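Local coordinates for protein carbohydrate kinase, FGGY (Rhodospirillum rubrum, PDB 3IFR) that probably catalyses the phosphorylation of D-xylulose as a xylulose kinase of the FGGY carbohydrate kinase family, at residues Ile10-Ala21 / Trp55-Leu66; Val153-Cys161 / Ala203-Pro211. One frame throughout, in Å; residues are numbered along the deposited sequence.

Interaction 1: residues Ile10-Ala21 / Trp55-Leu66; sequences IGLDIGTTSTIA and WWDNARAVLAEL
Ile14 lays its CG2 methyl over one face of the Trp55 indole, a CH-pi contact in which the carbon sits 3.8 Å from the centroid of the five-membered ring and 12° off the ring normal. A chi1 of -82° sets Ile14 CG1 beside the backbone N and CG2 anti to it, and CG2 is the methyl that meets the ring. Back along the same strand, Leu12 splits its two methyls between helix positions about one turn apart: CD2 lies 3.8 Å from Ala59 CB, while CD1 points to Val62. Ile10 then meets Leu66 tip to tip, its CD1 4.1 Å from Leu66 CD2, and turns CG2 to Leu63 CD2. From the second strand, Thr19 comes up against Asn58, its CB 3.5 Å from Asn58 CB, and the CB of Ala21 rests 3.7 Å from Leu66 CD2. Alternate residues of a beta hairpin thus form a largely apolar surface for a single helix, as in the actin-like ATPase fold to which FGGY kinases belong. The helix runs 31° from the direction of strand 18-21, at an axis distance of 7.9 Å. Glu50 accepts a hydrogen bond from Trp55 NE1. Strand 77-84 pairs with 8-14, and on strand 29-37 Ala34 touches Val62 and Arg36 forms a salt bridge with Glu65 of the helix.

Interaction 2: residues Val153-Cys161 / Ala203-Pro211; sequences VFGAIATVC and AHIPPSAVP
Ala209 O receives the N-H of Val160 at 3.0 Å in a nearly straight hydrogen bond (162° at the hydrogen), and Thr159 CA adds a CA-H...O contact to the same oxygen. The bond ties strand 159-161, just after the classic beta bulge of Ala158 and Thr159 opposite Leu92, to a short 3-10 turn at 207-209. A reciprocal contact runs the other way, with Ala209 CA 3.3 Å from Ala158 O, so two backbones meet closely without forming a ladder. Arg175 braces this junction from outside, donating to Thr159 OG1 and Ser208 O. Beside the bond, Val160 CG1 is wedged between Ile205 CD1 and Val210 CG2, 3.8 Å from each; its chi1 of 55° sets that methyl between the backbone N and the carbonyl carbon, facing the loop. At the helix end of 153-161, Phe154 has CG anti to the backbone N (chi1 -167°), bringing its ring edge to the carbonyl oxygens of Ala203 and of His204, the first residue to leave helical geometry, with positive phi. Ile205 CG2 approaches the ring obliquely, 3.5 Å from Phe154 CZ. An alanine in place of Phe154 would remove the ring and is likely to open a gap beside Ile205 CG2, loosening the hold of helix 151-155 on the loop. Beyond the hydrogen bond, Pro211 CD closes to 3.3 Å from Val160 O.

How the interactions relate
Both interactions belong to the N-terminal FGGY domain, and they come in series along the chain, interaction 1 closing before interaction 2 opens. Their centres are 27 Å apart and their nearest atoms about 7 Å, without touching. Interaction 1 joins a helix to the six-stranded mixed sheet, whereas interaction 2 ties a loop to the two-stranded pair 90-92 and 159-161, farther from the centre of the chain. Helix 163-172 bridges them, packing against interaction 1 through Ile167 and against interaction 2 through Met169. The same helix thus connects the packing on the main sheet with the peripheral loop junction inside the N-terminal domain of this probable xylulose kinase.

Interaction 1: residues Ile10-Ala21 / Trp55-Leu66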
ATOM      1  N   ILE A  10      -0.426 -14.127  15.828  1.00 22.18           N
ATOM      2  CA  ILE A  10       0.630 -13.120  15.616  1.00 20.35           C
ATOM      3  C   ILE A  10       0.663 -12.557  14.205  1.00 19.30           C
ATOM      4  O   ILE A  10       0.595 -13.308  13.240  1.00 18.60           O
ATOM      5  CB  ILE A  10       2.025 -13.705  15.887  1.00 20.35           C
ATOM      6  CG1 ILE A  10       2.255 -13.964  17.377  1.00 19.83           C
ATOM      7  CG2 ILE A  10       3.158 -12.816  15.319  1.00 17.35           C
ATOM      8  CD1 ILE A  10       3.528 -14.712  17.600  1.00 19.35           C
ATOM      9  N   GLY A  11       0.803 -11.241  14.094  1.00 17.00           N
ATOM     10  CA  GLY A  11       1.159 -10.637  12.819  1.00 17.64           C
ATOM     11  C   GLY A  11       2.545 -10.004  12.862  1.00 20.77           C
ATOM     12  O   GLY A  11       2.930  -9.340  13.843  1.00 20.87           O
ATOM     13  N   LEU A  12       3.299 -10.198  11.782  1.00 18.81           N
ATOM     14  CA  LEU A  12       4.628  -9.665  11.642  1.00 17.14           C
ATOM     15  C   LEU A  12       4.657  -8.809  10.358  1.00 19.69           C
ATOM     16  O   LEU A  12       4.202  -9.239   9.301  1.00 20.54           O
ATOM     17  CB  LEU A  12       5.610 -10.835  11.525  1.00 17.96           C
ATOM     18  CG  LEU A  12       7.076 -10.517  11.150  1.00 16.97           C
ATOM     19  CD1 LEU A  12       7.748  -9.666  12.246  1.00 16.56           C
ATOM     20  CD2 LEU A  12       7.882 -11.771  10.910  1.00 16.73           C
ATOM     21  N   ASP A  13       5.208  -7.606  10.440  1.00 20.38           N
ATOM     22  CA  ASP A  13       5.234  -6.697   9.292  1.00 18.38           C
ATOM     23  C   ASP A  13       6.687  -6.306   8.946  1.00 17.81           C
ATOM     24  O   ASP A  13       7.369  -5.599   9.704  1.00 18.13           O
ATOM     25  CB  ASP A  13       4.353  -5.472   9.582  1.00 20.68           C
ATOM     26  CG  ASP A  13       4.542  -4.345   8.568  1.00 20.71           C
ATOM     27  OD1 ASP A  13       5.004  -4.609   7.445  1.00 18.07           O
ATOM     28  OD2 ASP A  13       4.236  -3.180   8.923  1.00 24.33           O
ATOM     29  N   ILE A  14       7.151  -6.816   7.810  1.00 15.55           N
ATOM     30  CA  ILE A  14       8.461  -6.512   7.284  1.00 18.13           C
ATOM     31  C   ILE A  14       8.320  -5.203   6.518  1.00 19.13           C
ATOM     32  O   ILE A  14       8.125  -5.192   5.287  1.00 20.38           O
ATOM     33  CB  ILE A  14       8.994  -7.612   6.347  1.00 16.82           C
ATOM     34  CG1 ILE A  14       9.607  -8.755   7.139  1.00 20.72           C
ATOM     35  CG2 ILE A  14      10.175  -7.102   5.597  1.00 18.01           C
ATOM     36  CD1 ILE A  14       8.704  -9.477   8.025  1.00 21.62           C
ATOM     37  N   GLY A  15       8.408  -4.100   7.257  1.00 17.95           N
ATOM     38  CA  GLY A  15       8.126  -2.785   6.715  1.00 19.82           C
ATOM     39  C   GLY A  15       9.354  -2.147   6.140  1.00 20.60           C
ATOM     40  O   GLY A  15      10.457  -2.669   6.272  1.00 24.02           O
ATOM     41  N   THR A  16       9.175  -0.996   5.532  1.00 19.53           N
ATOM     42  CA  THR A  16      10.249  -0.348   4.852  1.00 20.57           C
ATOM     43  C   THR A  16      11.263   0.251   5.796  1.00 23.41           C
ATOM     44  O   THR A  16      12.473   0.100   5.571  1.00 26.64           O
ATOM     45  CB  THR A  16       9.741   0.753   3.928  1.00 21.83           C
ATOM     46  OG1 THR A  16       9.290   0.137   2.751  1.00 25.13           O
ATOM     47  CG2 THR A  16      10.917   1.673   3.480  1.00 25.63           C
ATOM     48  N   THR A  17      10.809   0.987   6.803  1.00 19.87           N
ATOM     49  CA  THR A  17      11.756   1.534   7.764  1.00 25.10           C
ATOM     50  C   THR A  17      11.609   0.895   9.150  1.00 25.11           C
ATOM     51  O   THR A  17      12.278   1.284  10.116  1.00 23.12           O
ATOM     52  CB  THR A  17      11.649   3.059   7.884  1.00 28.38           C
ATOM     53  OG1 THR A  17      10.375   3.383   8.424  1.00 24.12           O
ATOM     54  CG2 THR A  17      11.842   3.739   6.504  1.00 28.52           C
ATOM     55  N   SER A  18      10.772  -0.131   9.223  1.00 23.27           N
ATOM     56  CA  SER A  18      10.449  -0.716  10.500  1.00 22.64           C
ATOM     57  C   SER A  18       9.905  -2.179  10.453  1.00 22.29           C
ATOM     58  O   SER A  18       9.101  -2.504   9.590  1.00 21.52           O
ATOM     59  CB  SER A  18       9.427   0.205  11.111  1.00 21.85           C
ATOM     60  OG  SER A  18       9.384  -0.049  12.462  1.00 28.56           O
ATOM     61  N   THR A  19      10.359  -3.048  11.359  1.00 20.62           N
ATOM     62  CA  THR A  19       9.857  -4.407  11.448  1.00 17.85           C
ATOM     63  C   THR A  19       9.049  -4.514  12.723  1.00 17.45           C
ATOM     64  O   THR A  19       9.562  -4.273  13.798  1.00 19.38           O
ATOM     65  CB  THR A  19      10.973  -5.477  11.519  1.00 18.98           C
ATOM     66  OG1 THR A  19      11.798  -5.410  10.366  1.00 17.33           O
ATOM     67  CG2 THR A  19      10.369  -6.875  11.605  1.00 16.94           C
ATOM     68  N   ILE A  20       7.780  -4.879  12.601  1.00 19.11           N
ATOM     69  CA  ILE A  20       6.833  -4.756  13.697  1.00 16.88           C
ATOM     70  C   ILE A  20       6.133  -6.071  13.843  1.00 17.41           C
ATOM     71  O   ILE A  20       5.741  -6.653  12.841  1.00 19.32           O
ATOM     72  CB  ILE A  20       5.803  -3.694  13.375  1.00 16.94           C
ATOM     73  CG1 ILE A  20       6.483  -2.325  13.271  1.00 18.74           C
ATOM     74  CG2 ILE A  20       4.727  -3.656  14.455  1.00 18.77           C
ATOM     75  CD1 ILE A  20       5.591  -1.247  12.633  1.00 20.53           C
ATOM     76  N   ALA A  21       6.009  -6.557  15.069  1.00 16.80           N
ATOM     77  CA  ALA A  21       5.238  -7.768  15.341  1.00 20.73           C
ATOM     78  C   ALA A  21       4.259  -7.506  16.471  1.00 22.82           C
ATOM     79  O   ALA A  21       4.590  -6.797  17.428  1.00 22.25           O
ATOM     80  CB  ALA A  21       6.131  -8.910  15.747  1.00 17.91           C
ATOM     81  N   TRP A  55      16.095  -7.908   7.832  1.00 16.19           N
ATOM     82  CA  TRP A  55      14.697  -8.290   8.028  1.00 19.39           C
ATOM     83  C   TRP A  55      14.665  -9.492   8.997  1.00 18.39           C
ATOM     84  O   TRP A  55      13.935  -9.493   9.987  1.00 20.16           O
ATOM     85  CB  TRP A  55      13.954  -8.649   6.733  1.00 14.94           C
ATOM     86  CG  TRP A  55      13.929  -7.613   5.642  1.00 16.75           C
ATOM     87  CD1 TRP A  55      13.986  -6.249   5.775  1.00 16.86           C
ATOM     88  CD2 TRP A  55      13.805  -7.872   4.229  1.00 15.66           C
ATOM     89  NE1 TRP A  55      13.957  -5.653   4.527  1.00 18.04           N
ATOM     90  CE2 TRP A  55      13.823  -6.632   3.574  1.00 16.92           C
ATOM     91  CE3 TRP A  55      13.689  -9.047   3.468  1.00 14.57           C
ATOM     92  CZ2 TRP A  55      13.719  -6.528   2.190  1.00 18.76           C
ATOM     93  CZ3 TRP A  55      13.590  -8.944   2.111  1.00 15.43           C
ATOM     94  CH2 TRP A  55      13.598  -7.694   1.477  1.00 18.94           C
ATOM     95  N   TRP A  56      15.482 -10.492   8.719  1.00 18.23           N
ATOM     96  CA  TRP A  56      15.421 -11.761   9.447  1.00 20.06           C
ATOM     97  C   TRP A  56      15.867 -11.581  10.871  1.00 19.85           C
ATOM     98  O   TRP A  56      15.279 -12.120  11.799  1.00 21.46           O
ATOM     99  CB  TRP A  56      16.292 -12.819   8.763  1.00 19.75           C
ATOM    100  CG  TRP A  56      16.329 -14.096   9.511  1.00 22.65           C
ATOM    101  CD1 TRP A  56      17.434 -14.695  10.026  1.00 20.85           C
ATOM    102  CD2 TRP A  56      15.210 -14.914   9.907  1.00 22.91           C
ATOM    103  NE1 TRP A  56      17.087 -15.856  10.672  1.00 23.06           N
ATOM    104  CE2 TRP A  56      15.730 -16.016  10.623  1.00 21.77           C
ATOM    105  CE3 TRP A  56      13.821 -14.832   9.716  1.00 22.95           C
ATOM    106  CZ2 TRP A  56      14.923 -17.045  11.134  1.00 21.29           C
ATOM    107  CZ3 TRP A  56      13.013 -15.867  10.232  1.00 22.87           C
ATOM    108  CH2 TRP A  56      13.580 -16.964  10.929  1.00 20.76           C
ATOM    109  N   ASP A  57      16.929 -10.805  11.043  1.00 20.70           N
ATOM    110  CA  ASP A  57      17.370 -10.455  12.379  1.00 18.73           C
ATOM    111  C   ASP A  57      16.366  -9.625  13.129  1.00 18.89           C
ATOM    112  O   ASP A  57      16.097  -9.892  14.292  1.00 20.88           O
ATOM    113  CB  ASP A  57      18.700  -9.737  12.346  1.00 22.69           C
ATOM    114  CG  ASP A  57      19.663 -10.380  13.264  1.00 28.58           C
ATOM    115  OD1 ASP A  57      19.964  -9.758  14.308  1.00 29.47           O
ATOM    116  OD2 ASP A  57      20.038 -11.552  12.947  1.00 27.26           O
ATOM    117  N   ASN A  58      15.837  -8.590  12.477  1.00 21.63           N
ATOM    118  CA  ASN A  58      14.685  -7.852  13.027  1.00 21.52           C
ATOM    119  C   ASN A  58      13.560  -8.824  13.406  1.00 18.73           C
ATOM    120  O   ASN A  58      13.077  -8.802  14.539  1.00 17.56           O
ATOM    121  CB  ASN A  58      14.159  -6.811  12.043  1.00 19.70           C
ATOM    122  CG  ASN A  58      14.945  -5.488  12.047  1.00 20.55           C
ATOM    123  OD1 ASN A  58      14.531  -4.536  11.375  1.00 23.32           O
ATOM    124  ND2 ASN A  58      16.048  -5.416  12.772  1.00 19.44           N
ATOM    125  N   ALA A  59      13.191  -9.735  12.501  1.00 19.21           N
ATOM    126  CA  ALA A  59      12.048 -10.626  12.799  1.00 18.17           C
ATOM    127  C   ALA A  59      12.282 -11.537  14.020  1.00 18.20           C
ATOM    128  O   ALA A  59      11.405 -11.708  14.831  1.00 20.05           O
ATOM    129  CB  ALA A  59      11.654 -11.461  11.571  1.00 20.87           C
ATOM    130  N   ARG A  60      13.450 -12.149  14.118  1.00 18.61           N
ATOM    131  CA  ARG A  60      13.815 -12.921  15.286  1.00 19.14           C
ATOM    132  C   ARG A  60      13.702 -12.121  16.535  1.00 18.50           C
ATOM    133  O   ARG A  60      13.152 -12.601  17.499  1.00 21.91           O
ATOM    134  CB  ARG A  60      15.279 -13.368  15.164  1.00 23.24           C
ATOM    135  CG  ARG A  60      15.473 -14.519  14.199  1.00 23.36           C
ATOM    136  CD  ARG A  60      16.911 -14.756  13.995  1.00 23.63           C
ATOM    137  NE  ARG A  60      17.481 -15.356  15.198  1.00 28.58           N
ATOM    138  CZ  ARG A  60      18.765 -15.265  15.550  1.00 28.86           C
ATOM    139  NH1 ARG A  60      19.620 -14.575  14.802  1.00 28.16           N
ATOM    140  NH2 ARG A  60      19.172 -15.848  16.673  1.00 28.92           N
ATOM    141  N   ALA A  61      14.226 -10.900  16.533  1.00 17.65           N
ATOM    142  CA  ALA A  61      14.237 -10.058  17.752  1.00 21.01           C
ATOM    143  C   ALA A  61      12.843  -9.714  18.280  1.00 23.35           C
ATOM    144  O   ALA A  61      12.555  -9.770  19.493  1.00 26.84           O
ATOM    145  CB  ALA A  61      14.996  -8.764  17.492  1.00 19.11           C
ATOM    146  N   VAL A  62      11.995  -9.318  17.348  1.00 20.62           N
ATOM    147  CA  VAL A  62      10.662  -8.818  17.618  1.00 21.35           C
ATOM    148  C   VAL A  62       9.717  -9.973  18.014  1.00 21.70           C
ATOM    149  O   VAL A  62       8.898  -9.828  18.891  1.00 22.00           O
ATOM    150  CB  VAL A  62      10.215  -8.149  16.318  1.00 23.78           C
ATOM    151  CG1 VAL A  62       8.995  -8.810  15.725  1.00 21.46           C
ATOM    152  CG2 VAL A  62      10.160  -6.655  16.428  1.00 21.34           C
ATOM    153  N   LEU A  63       9.842 -11.134  17.383  1.00 21.25           N
ATOM    154  CA  LEU A  63       9.055 -12.302  17.813  1.00 23.99           C
ATOM    155  C   LEU A  63       9.470 -12.743  19.224  1.00 22.19           C
ATOM    156  O   LEU A  63       8.637 -12.887  20.089  1.00 21.79           O
ATOM    157  CB  LEU A  63       9.171 -13.484  16.820  1.00 20.49           C
ATOM    158  CG  LEU A  63       8.625 -13.187  15.425  1.00 21.45           C
ATOM    159  CD1 LEU A  63       8.942 -14.289  14.376  1.00 21.68           C
ATOM    160  CD2 LEU A  63       7.141 -12.962  15.534  1.00 17.59           C
ATOM    161  N   ALA A  64      10.764 -12.961  19.445  1.00 22.49           N
ATOM    162  CA  ALA A  64      11.243 -13.258  20.794  1.00 21.26           C
ATOM    163  C   ALA A  64      10.817 -12.195  21.830  1.00 21.76           C
ATOM    164  O   ALA A  64      10.420 -12.509  22.952  1.00 21.66           O
ATOM    165  CB  ALA A  64      12.711 -13.396  20.770  1.00 18.81           C
ATOM    166  N   GLU A  65      10.870 -10.922  21.464  1.00 25.00           N
ATOM    167  CA  GLU A  65      10.459  -9.880  22.419  1.00 22.67           C
ATOM    168  C   GLU A  65       8.970  -9.993  22.755  1.00 23.60           C
ATOM    169  O   GLU A  65       8.567  -9.723  23.881  1.00 24.00           O
ATOM    170  CB  GLU A  65      10.777  -8.487  21.900  1.00 21.08           C
ATOM    171  CG  GLU A  65      10.440  -7.424  22.928  1.00 25.24           C
ATOM    172  CD  GLU A  65      10.677  -6.020  22.435  1.00 26.43           C
ATOM    173  OE1 GLU A  65      11.812  -5.736  21.974  1.00 28.25           O
ATOM    174  OE2 GLU A  65       9.744  -5.188  22.525  1.00 25.85           O
ATOM    175  N   LEU A  66       8.162 -10.420  21.784  1.00 21.80           N
ATOM    176  CA  LEU A  66       6.740 -10.643  22.004  1.00 20.50           C
ATOM    177  C   LEU A  66       6.522 -11.625  23.161  1.00 22.88           C
ATOM    178  O   LEU A  66       5.713 -11.368  24.055  1.00 24.36           O
ATOM    179  CB  LEU A  66       6.096 -11.221  20.743  1.00 22.97           C
ATOM    180  CG  LEU A  66       5.081 -10.378  19.975  1.00 25.90           C
ATOM    181  CD1 LEU A  66       5.485  -8.923  19.927  1.00 24.29           C
ATOM    182  CD2 LEU A  66       4.780 -10.964  18.575  1.00 19.63           C
TER

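Interaction 2: residues Val153-Cys161 / Ala203-Pro211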
ATOM      1  N   VAL A 153      25.323 -11.919 -11.195  1.00 20.89           N
ATOM      2  CA  VAL A 153      24.187 -12.127 -10.309  1.00 20.00           C
ATOM      3  C   VAL A 153      23.101 -12.856 -11.073  1.00 21.16           C
ATOM      4  O   VAL A 153      22.601 -13.895 -10.630  1.00 21.11           O
ATOM      5  CB  VAL A 153      23.655 -10.812  -9.744  1.00 19.06           C
ATOM      6  CG1 VAL A 153      22.434 -11.065  -8.860  1.00 17.33           C
ATOM      7  CG2 VAL A 153      24.776 -10.164  -8.903  1.00 21.02           C
ATOM      8  N   PHE A 154      22.780 -12.337 -12.253  1.00 20.91           N
ATOM      9  CA  PHE A 154      21.677 -12.865 -13.031  1.00 21.42           C
ATOM     10  C   PHE A 154      21.799 -14.353 -13.327  1.00 22.47           C
ATOM     11  O   PHE A 154      20.804 -15.098 -13.254  1.00 20.94           O
ATOM     12  CB  PHE A 154      21.497 -12.097 -14.333  1.00 21.76           C
ATOM     13  CG  PHE A 154      20.207 -12.392 -15.025  1.00 22.70           C
ATOM     14  CD1 PHE A 154      19.020 -11.787 -14.606  1.00 24.23           C
ATOM     15  CD2 PHE A 154      20.164 -13.270 -16.089  1.00 23.53           C
ATOM     16  CE1 PHE A 154      17.817 -12.046 -15.241  1.00 20.39           C
ATOM     17  CE2 PHE A 154      18.970 -13.538 -16.735  1.00 25.03           C
ATOM     18  CZ  PHE A 154      17.771 -12.927 -16.293  1.00 21.96           C
ATOM     19  N   GLY A 155      23.001 -14.790 -13.669  1.00 20.40           N
ATOM     20  CA  GLY A 155      23.177 -16.177 -14.078  1.00 22.18           C
ATOM     21  C   GLY A 155      23.091 -17.128 -12.888  1.00 19.72           C
ATOM     22  O   GLY A 155      22.797 -18.319 -13.031  1.00 17.17           O
ATOM     23  N   ALA A 156      23.350 -16.597 -11.698  1.00 17.76           N
ATOM     24  CA  ALA A 156      23.267 -17.428 -10.496  1.00 19.28           C
ATOM     25  C   ALA A 156      21.867 -17.556  -9.872  1.00 22.04           C
ATOM     26  O   ALA A 156      21.745 -18.193  -8.843  1.00 22.36           O
ATOM     27  CB  ALA A 156      24.205 -16.917  -9.458  1.00 19.75           C
ATOM     28  N   ILE A 157      20.837 -16.941 -10.469  1.00 21.41           N
ATOM     29  CA  ILE A 157      19.511 -16.875  -9.849  1.00 20.99           C
ATOM     30  C   ILE A 157      18.759 -18.188  -9.936  1.00 22.54           C
ATOM     31  O   ILE A 157      18.395 -18.650 -11.022  1.00 21.67           O
ATOM     32  CB  ILE A 157      18.594 -15.796 -10.479  1.00 23.71           C
ATOM     33  CG1 ILE A 157      19.159 -14.376 -10.289  1.00 23.17           C
ATOM     34  CG2 ILE A 157      17.210 -15.848  -9.858  1.00 21.30           C
ATOM     35  CD1 ILE A 157      18.485 -13.357 -11.124  1.00 17.02           C
ATOM     36  N   ALA A 158      18.507 -18.759  -8.762  1.00 25.20           N
ATOM     37  CA  ALA A 158      17.714 -19.977  -8.588  1.00 21.85           C
ATOM     38  C   ALA A 158      16.312 -19.640  -8.086  1.00 20.84           C
ATOM     39  O   ALA A 158      15.336 -20.337  -8.398  1.00 22.66           O
ATOM     40  CB  ALA A 158      18.414 -20.899  -7.600  1.00 20.95           C
ATOM     41  N   THR A 159      16.208 -18.577  -7.289  1.00 22.45           N
ATOM     42  CA  THR A 159      14.916 -18.127  -6.750  1.00 20.11           C
ATOM     43  C   THR A 159      14.837 -16.602  -6.706  1.00 21.66           C
ATOM     44  O   THR A 159      15.755 -15.896  -6.214  1.00 19.55           O
ATOM     45  CB  THR A 159      14.706 -18.689  -5.328  1.00 20.94           C
ATOM     46  OG1 THR A 159      14.726 -20.127  -5.355  1.00 20.81           O
ATOM     47  CG2 THR A 159      13.412 -18.197  -4.709  1.00 19.08           C
ATOM     48  N   VAL A 160      13.732 -16.090  -7.223  1.00 20.51           N
ATOM     49  CA  VAL A 160      13.409 -14.687  -7.071  1.00 19.67           C
ATOM     50  C   VAL A 160      12.086 -14.622  -6.311  1.00 21.75           C
ATOM     51  O   VAL A 160      11.147 -15.388  -6.615  1.00 18.36           O
ATOM     52  CB  VAL A 160      13.304 -13.964  -8.430  1.00 22.50           C
ATOM     53  CG1 VAL A 160      12.285 -14.681  -9.366  1.00 24.09           C
ATOM     54  CG2 VAL A 160      12.910 -12.522  -8.221  1.00 19.68           C
ATOM     55  N   CYS A 161      12.055 -13.755  -5.293  1.00 18.98           N
ATOM     56  CA  CYS A 161      10.907 -13.606  -4.418  1.00 17.59           C
ATOM     57  C   CYS A 161      10.889 -12.232  -3.748  1.00 18.22           C
ATOM     58  O   CYS A 161      11.782 -11.431  -3.986  1.00 18.41           O
ATOM     59  CB  CYS A 161      10.898 -14.715  -3.354  1.00 20.45           C
ATOM     60  SG  CYS A 161      12.226 -14.620  -2.125  1.00 18.40           S
ATOM     61  N   ALA A 203      11.183 -11.737 -18.433  1.00 25.76           N
ATOM     62  CA  ALA A 203      12.221 -11.285 -17.521  1.00 24.89           C
ATOM     63  C   ALA A 203      13.494 -12.096 -17.807  1.00 25.45           C
ATOM     64  O   ALA A 203      14.526 -11.913 -17.148  1.00 22.63           O
ATOM     65  CB  ALA A 203      11.754 -11.476 -16.041  1.00 20.83           C
ATOM     66  N   HIS A 204      13.401 -13.017 -18.771  1.00 24.90           N
ATOM     67  CA  HIS A 204      14.573 -13.773 -19.238  1.00 26.41           C
ATOM     68  C   HIS A 204      15.186 -14.640 -18.129  1.00 27.73           C
ATOM     69  O   HIS A 204      16.391 -14.919 -18.150  1.00 27.68           O
ATOM     70  CB  HIS A 204      15.672 -12.835 -19.769  1.00 24.92           C
ATOM     71  CG  HIS A 204      15.235 -11.932 -20.890  1.00 26.60           C
ATOM     72  ND1 HIS A 204      15.880 -10.744 -21.186  1.00 25.11           N
ATOM     73  CD2 HIS A 204      14.229 -12.043 -21.790  1.00 24.35           C
ATOM     74  CE1 HIS A 204      15.293 -10.164 -22.211  1.00 22.44           C
ATOM     75  NE2 HIS A 204      14.287 -10.922 -22.596  1.00 27.47           N
ATOM     76  N   ILE A 205      14.378 -15.027 -17.146  1.00 26.65           N
ATOM     77  CA  ILE A 205      14.819 -16.025 -16.183  1.00 26.70           C
ATOM     78  C   ILE A 205      14.091 -17.306 -16.511  1.00 27.49           C
ATOM     79  O   ILE A 205      13.055 -17.293 -17.162  1.00 25.86           O
ATOM     80  CB  ILE A 205      14.502 -15.640 -14.720  1.00 26.54           C
ATOM     81  CG1 ILE A 205      12.994 -15.418 -14.551  1.00 28.05           C
ATOM     82  CG2 ILE A 205      15.211 -14.377 -14.339  1.00 27.79           C
ATOM     83  CD1 ILE A 205      12.525 -15.016 -13.149  1.00 27.02           C
ATOM     84  N   PRO A 206      14.648 -18.428 -16.074  1.00 29.61           N
ATOM     85  CA  PRO A 206      13.958 -19.710 -16.227  1.00 28.12           C
ATOM     86  C   PRO A 206      12.738 -19.719 -15.325  1.00 29.80           C
ATOM     87  O   PRO A 206      12.786 -19.142 -14.242  1.00 26.52           O
ATOM     88  CB  PRO A 206      14.981 -20.718 -15.706  1.00 27.08           C
ATOM     89  CG  PRO A 206      15.868 -19.904 -14.784  1.00 31.10           C
ATOM     90  CD  PRO A 206      15.978 -18.567 -15.455  1.00 27.91           C
ATOM     91  N   PRO A 207      11.669 -20.406 -15.756  1.00 30.79           N
ATOM     92  CA  PRO A 207      10.407 -20.488 -15.031  1.00 29.57           C
ATOM     93  C   PRO A 207      10.579 -21.217 -13.711  1.00 30.84           C
ATOM     94  O   PRO A 207       9.784 -20.996 -12.808  1.00 29.99           O
ATOM     95  CB  PRO A 207       9.486 -21.290 -15.981  1.00 36.04           C
ATOM     96  CG  PRO A 207      10.167 -21.247 -17.328  1.00 36.50           C
ATOM     97  CD  PRO A 207      11.647 -21.223 -16.987  1.00 35.61           C
ATOM     98  N   SER A 208      11.601 -22.049 -13.575  1.00 27.78           N
ATOM     99  CA  SER A 208      11.846 -22.649 -12.275  1.00 29.47           C
ATOM    100  C   SER A 208      12.250 -21.569 -11.257  1.00 27.16           C
ATOM    101  O   SER A 208      12.159 -21.782 -10.062  1.00 25.24           O
ATOM    102  CB  SER A 208      12.932 -23.724 -12.372  1.00 33.03           C
ATOM    103  OG  SER A 208      14.149 -23.218 -12.945  1.00 34.56           O
ATOM    104  N   ALA A 209      12.704 -20.411 -11.718  1.00 25.70           N
ATOM    105  CA  ALA A 209      13.236 -19.424 -10.773  1.00 25.10           C
ATOM    106  C   ALA A 209      12.118 -18.719  -9.978  1.00 26.81           C
ATOM    107  O   ALA A 209      12.386 -18.103  -8.951  1.00 23.80           O
ATOM    108  CB  ALA A 209      14.085 -18.414 -11.474  1.00 23.73           C
ATOM    109  N   VAL A 210      10.879 -18.795 -10.462  1.00 24.68           N
ATOM    110  CA  VAL A 210       9.750 -18.228  -9.725  1.00 24.31           C
ATOM    111  C   VAL A 210       8.917 -19.315  -9.068  1.00 23.34           C
ATOM    112  O   VAL A 210       8.415 -20.203  -9.741  1.00 22.02           O
ATOM    113  CB  VAL A 210       8.789 -17.400 -10.603  1.00 23.00           C
ATOM    114  CG1 VAL A 210       7.740 -16.735  -9.712  1.00 21.63           C
ATOM    115  CG2 VAL A 210       9.559 -16.366 -11.419  1.00 23.21           C
ATOM    116  N   PRO A 211       8.780 -19.231  -7.745  1.00 22.13           N
ATOM    117  CA  PRO A 211       8.172 -20.309  -6.961  1.00 21.64           C
ATOM    118  C   PRO A 211       6.684 -20.301  -7.228  1.00 25.23           C
ATOM    119  O   PRO A 211       6.178 -19.288  -7.712  1.00 23.58           O
ATOM    120  CB  PRO A 211       8.485 -19.915  -5.492  1.00 21.39           C
ATOM    121  CG  PRO A 211       9.661 -18.949  -5.569  1.00 21.19           C
ATOM    122  CD  PRO A 211       9.460 -18.217  -6.906  1.00 22.67           C
TER